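PDB 5DMD: flagellar assembly factor FliW from Geobacillus thermodenitrificans, which probably acts as an anti-CsrA protein, relieving CsrA's repression of flagellin translation, and binds flagellin during assembly of the flagellum. Local coordinates for residues Glu16-Gly28 with Ile113-Ile126. The protein carries 1 engineered substitution. Residues are numbered along the deposited sequence; the frame is centred on the assembly and turned at random.
Sequences EKDIVRFEQGIPG and IVINVHKRLGKQVI
Arg-120 grips the backbone carbonyl of Lys-17 side-on, its NE and NH2 both donating to Lys-17 O, with NH2 2.8 Å from that oxygen. The oxygen lies near the guanidinium plane, and a bend at chi2 (-55°) turns the group back toward it. Ile-19 O lies 3.5 Å from Arg-120 CB. At another edge NH1 donates to Val-117 O almost straight (169°), so three bonds fix the group's rotation. With an alanine here, Lys-17 O would lose both guanidinium donors and Val-117 O its NH1 partner, which would probably weaken the tie between the 3-10 turn and the hairpin loop.

Beyond it a single parallel beta bridge joins the backbones: Arg-21 N donates to Arg-120 O, and Gly-122 N to Arg-21 O. Val-20 and Phe-22 bond on to Phe-35 and Lys-33, placing strand 20-21 between strand 34-39 and the 113-124 hairpin. Val-20 CG1, anti to its own N, packs on the Leu-121/Gly-122 peptide and Ile-115 CG2. The Phe-22 ring lies face-on over Gly-122, whose CA sits 3.8 Å from the ring centroid in a CH-pi contact; the absence of a side chain there lets the ring come this close. Ile-113 CG2 meets the ring edge, and Phe-35 packs edge-to-face against the Phe-22 ring.

Two waters carry Glu-23 N and Gln-24 N to Gly-122 O. After the type I turn 22-25 the chain draws off from strand 121-124, and waters bridge Gly-25 O to Gln-124 N and Pro-27 O to Gln-124 OE1. Pro-27 CD rests 3.4 Å from that OE1; Ala-111 O holds NE2.

Behind the contact, Arg-120 and Leu-121 face Asn-116 in a G1 bulge, and Asn-116 OD1 accepts from Lys-119 N in an Asx motif, shaping the loop that presents Arg-120. The join thus runs from side-chain clamp through parallel bridge and glycine-seated ring to water.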
# COMPACT_ATOMS: atom_id res chain seq x y z
N GLU A 16 -2.87 -20.08 1.86
CA GLU A 16 -4.11 -19.39 2.24
C GLU A 16 -3.86 -18.36 3.32
O GLU A 16 -4.45 -17.27 3.31
CB GLU A 16 -5.14 -20.41 2.73
CG GLU A 16 -6.39 -20.51 1.87
CD GLU A 16 -7.22 -21.74 2.21
OE1 GLU A 16 -8.05 -21.65 3.14
OE2 GLU A 16 -7.04 -22.78 1.55
N LYS A 17 -2.97 -18.66 4.27
CA LYS A 17 -2.70 -17.75 5.37
C LYS A 17 -1.87 -16.55 4.96
O LYS A 17 -1.64 -15.66 5.79
CB LYS A 17 -2.03 -18.48 6.54
CG LYS A 17 -2.88 -19.57 7.15
CD LYS A 17 -2.31 -19.97 8.49
CE LYS A 17 -2.41 -18.79 9.44
NZ LYS A 17 -3.75 -18.69 10.07
N ASP A 18 -1.42 -16.49 3.70
CA ASP A 18 -0.69 -15.34 3.20
C ASP A 18 -1.62 -14.26 2.67
O ASP A 18 -1.19 -13.11 2.52
CB ASP A 18 0.21 -15.76 2.03
CG ASP A 18 1.32 -16.72 2.44
OD1 ASP A 18 1.84 -16.60 3.57
OD2 ASP A 18 1.68 -17.58 1.61
N ILE A 19 -2.87 -14.61 2.38
CA ILE A 19 -3.75 -13.72 1.62
C ILE A 19 -4.35 -12.66 2.54
O ILE A 19 -4.88 -12.98 3.61
CB ILE A 19 -4.84 -14.52 0.90
CG1 ILE A 19 -4.18 -15.47 -0.11
CG2 ILE A 19 -5.86 -13.59 0.22
CD1 ILE A 19 -5.15 -16.34 -0.87
N VAL A 20 -4.27 -11.41 2.12
CA VAL A 20 -4.98 -10.31 2.76
C VAL A 20 -6.24 -10.05 1.94
O VAL A 20 -6.16 -9.78 0.73
CB VAL A 20 -4.13 -9.04 2.85
CG1 VAL A 20 -4.91 -7.92 3.55
CG2 VAL A 20 -2.83 -9.32 3.58
N ARG A 21 -7.40 -10.12 2.59
CA ARG A 21 -8.67 -9.87 1.93
C ARG A 21 -9.00 -8.38 2.00
O ARG A 21 -8.97 -7.78 3.08
CB ARG A 21 -9.80 -10.67 2.56
CG ARG A 21 -11.14 -10.41 1.89
CD ARG A 21 -12.28 -11.25 2.45
NE ARG A 21 -13.47 -11.14 1.62
CZ ARG A 21 -13.60 -11.66 0.40
NH1 ARG A 21 -12.65 -12.42 -0.13
NH2 ARG A 21 -14.71 -11.43 -0.29
N PHE A 22 -9.30 -7.80 0.84
CA PHE A 22 -9.80 -6.44 0.71
C PHE A 22 -11.28 -6.58 0.35
O PHE A 22 -11.63 -6.78 -0.82
CB PHE A 22 -9.02 -5.73 -0.39
CG PHE A 22 -7.65 -5.24 0.03
CD1 PHE A 22 -6.63 -6.12 0.32
CD2 PHE A 22 -7.41 -3.88 0.10
CE1 PHE A 22 -5.39 -5.65 0.69
CE2 PHE A 22 -6.16 -3.39 0.47
CZ PHE A 22 -5.15 -4.28 0.76
N GLU A 23 -12.16 -6.46 1.34
CA GLU A 23 -13.56 -6.79 1.12
C GLU A 23 -14.24 -5.85 0.12
O GLU A 23 -15.18 -6.25 -0.57
CB GLU A 23 -14.31 -6.83 2.45
CG GLU A 23 -13.86 -7.99 3.34
CD GLU A 23 -14.48 -7.96 4.72
OE1 GLU A 23 -15.11 -6.94 5.08
OE2 GLU A 23 -14.32 -8.96 5.46
N GLN A 24 -13.76 -4.62 0.01
CA GLN A 24 -14.28 -3.68 -0.98
C GLN A 24 -13.41 -3.60 -2.22
O GLN A 24 -13.57 -2.66 -3.01
CB GLN A 24 -14.44 -2.28 -0.38
CG GLN A 24 -15.48 -2.18 0.72
CD GLN A 24 -15.65 -0.76 1.22
OE1 GLN A 24 -14.69 -0.01 1.34
NE2 GLN A 24 -16.89 -0.39 1.50
N GLY A 25 -12.48 -4.54 -2.40
CA GLY A 25 -11.51 -4.36 -3.46
C GLY A 25 -10.63 -3.16 -3.16
O GLY A 25 -10.44 -2.75 -2.01
N ILE A 26 -10.11 -2.57 -4.24
CA ILE A 26 -9.42 -1.29 -4.13
C ILE A 26 -10.10 -0.33 -5.10
O ILE A 26 -10.71 -0.77 -6.09
CB ILE A 26 -7.91 -1.40 -4.40
CG1 ILE A 26 -7.66 -2.01 -5.77
CG2 ILE A 26 -7.24 -2.24 -3.30
CD1 ILE A 26 -6.20 -2.14 -6.12
N PRO A 27 -10.05 0.98 -4.85
CA PRO A 27 -10.67 1.94 -5.78
C PRO A 27 -10.16 1.72 -7.20
O PRO A 27 -8.96 1.58 -7.43
CB PRO A 27 -10.22 3.30 -5.23
CG PRO A 27 -10.03 3.04 -3.77
CD PRO A 27 -9.45 1.65 -3.69
N GLY A 28 -11.09 1.65 -8.14
CA GLY A 28 -10.79 1.33 -9.51
C GLY A 28 -10.92 -0.13 -9.85
O GLY A 28 -11.12 -0.47 -11.02
N ILE A 113 -2.69 2.43 2.14
CA ILE A 113 -3.14 1.05 2.34
C ILE A 113 -3.07 0.74 3.83
O ILE A 113 -2.01 0.89 4.45
CB ILE A 113 -2.26 0.07 1.54
CG1 ILE A 113 -2.33 0.34 0.03
CG2 ILE A 113 -2.64 -1.38 1.87
CD1 ILE A 113 -3.67 -0.03 -0.59
N VAL A 114 -4.18 0.28 4.40
CA VAL A 114 -4.30 0.04 5.83
C VAL A 114 -4.66 -1.42 6.01
O VAL A 114 -5.67 -1.88 5.46
CB VAL A 114 -5.39 0.93 6.45
CG1 VAL A 114 -5.51 0.66 7.94
CG2 VAL A 114 -5.11 2.40 6.15
N ILE A 115 -3.86 -2.15 6.79
CA ILE A 115 -4.06 -3.59 6.97
C ILE A 115 -4.13 -3.92 8.45
O ILE A 115 -3.25 -3.53 9.22
CB ILE A 115 -2.93 -4.39 6.28
CG1 ILE A 115 -3.01 -4.18 4.77
CG2 ILE A 115 -3.02 -5.87 6.66
CD1 ILE A 115 -1.86 -4.79 3.99
N ASN A 116 -5.18 -4.64 8.85
CA ASN A 116 -5.18 -5.32 10.14
C ASN A 116 -4.42 -6.62 9.92
O ASN A 116 -4.93 -7.55 9.28
CB ASN A 116 -6.60 -5.58 10.64
CG ASN A 116 -6.62 -6.24 12.02
OD1 ASN A 116 -5.73 -7.03 12.36
ND2 ASN A 116 -7.63 -5.93 12.82
N VAL A 117 -3.19 -6.68 10.43
CA VAL A 117 -2.28 -7.76 10.07
C VAL A 117 -2.83 -9.11 10.54
O VAL A 117 -2.90 -10.06 9.76
CB VAL A 117 -0.88 -7.50 10.63
CG1 VAL A 117 0.06 -8.61 10.21
CG2 VAL A 117 -0.36 -6.16 10.13
N HIS A 118 -3.20 -9.22 11.82
CA HIS A 118 -3.56 -10.53 12.35
C HIS A 118 -4.92 -11.00 11.87
O HIS A 118 -5.17 -12.22 11.86
CB HIS A 118 -3.39 -10.62 13.87
CG HIS A 118 -4.54 -10.06 14.66
ND1 HIS A 118 -4.67 -8.71 14.92
CD2 HIS A 118 -5.57 -10.67 15.28
CE1 HIS A 118 -5.76 -8.51 15.64
NE2 HIS A 118 -6.32 -9.68 15.88
N LYS A 119 -5.79 -10.09 11.44
CA LYS A 119 -7.08 -10.45 10.88
C LYS A 119 -7.03 -10.60 9.36
O LYS A 119 -8.02 -11.03 8.76
CB LYS A 119 -8.13 -9.38 11.24
CG LYS A 119 -8.49 -9.37 12.73
CD LYS A 119 -8.91 -10.76 13.21
CE LYS A 119 -10.09 -10.71 14.19
NZ LYS A 119 -10.35 -9.34 14.71
N ARG A 120 -5.91 -10.23 8.73
CA ARG A 120 -5.74 -10.36 7.29
C ARG A 120 -6.79 -9.59 6.50
O ARG A 120 -7.36 -10.09 5.52
CB ARG A 120 -5.71 -11.84 6.85
CG ARG A 120 -4.57 -12.66 7.43
CD ARG A 120 -3.21 -12.06 7.15
NE ARG A 120 -2.20 -13.10 7.09
CZ ARG A 120 -1.26 -13.29 8.01
NH1 ARG A 120 -1.16 -12.51 9.07
NH2 ARG A 120 -0.39 -14.29 7.86
N LEU A 121 -7.08 -8.36 6.94
CA LEU A 121 -8.06 -7.50 6.28
C LEU A 121 -7.41 -6.19 5.84
O LEU A 121 -6.67 -5.58 6.61
CB LEU A 121 -9.19 -7.16 7.25
CG LEU A 121 -10.01 -8.31 7.82
CD1 LEU A 121 -10.89 -7.80 8.98
CD2 LEU A 121 -10.87 -8.96 6.74
N GLY A 122 -7.74 -5.74 4.63
CA GLY A 122 -7.13 -4.54 4.08
C GLY A 122 -8.14 -3.60 3.45
O GLY A 122 -9.22 -4.01 3.04
N LYS A 123 -7.75 -2.33 3.38
CA LYS A 123 -8.54 -1.31 2.70
C LYS A 123 -7.59 -0.24 2.19
O LYS A 123 -6.60 0.08 2.86
CB LYS A 123 -9.54 -0.67 3.67
CG LYS A 123 -10.43 0.42 3.05
CD LYS A 123 -11.47 0.91 4.05
CE LYS A 123 -12.36 1.98 3.43
NZ LYS A 123 -13.33 2.55 4.42
N GLN A 124 -7.87 0.31 1.01
CA GLN A 124 -7.24 1.56 0.61
C GLN A 124 -8.17 2.70 1.00
O GLN A 124 -9.28 2.80 0.48
CB GLN A 124 -6.92 1.62 -0.89
CG GLN A 124 -6.26 2.95 -1.25
CD GLN A 124 -5.61 2.98 -2.61
OE1 GLN A 124 -6.08 2.34 -3.55
NE2 GLN A 124 -4.51 3.71 -2.72
N VAL A 125 -7.71 3.55 1.92
CA VAL A 125 -8.52 4.61 2.51
C VAL A 125 -8.16 5.90 1.80
O VAL A 125 -6.98 6.24 1.68
CB VAL A 125 -8.23 4.72 4.01
CG1 VAL A 125 -9.00 5.89 4.63
CG2 VAL A 125 -8.52 3.40 4.73
N ILE A 126 -9.17 6.64 1.35
CA ILE A 126 -8.96 7.94 0.72
C ILE A 126 -9.28 8.99 1.78
O ILE A 126 -10.44 9.15 2.18
CB ILE A 126 -9.83 8.13 -0.53
CG1 ILE A 126 -9.52 7.04 -1.55
CG2 ILE A 126 -9.54 9.47 -1.17
CD1 ILE A 126 -10.42 7.07 -2.77
O HOH W 1 -11.32 -5.66 4.08
O HOH W 2 -11.39 -3.22 1.32
O HOH W 3 -10.24 -0.85 -0.23
O HOH W 4 -6.43 2.08 -6.21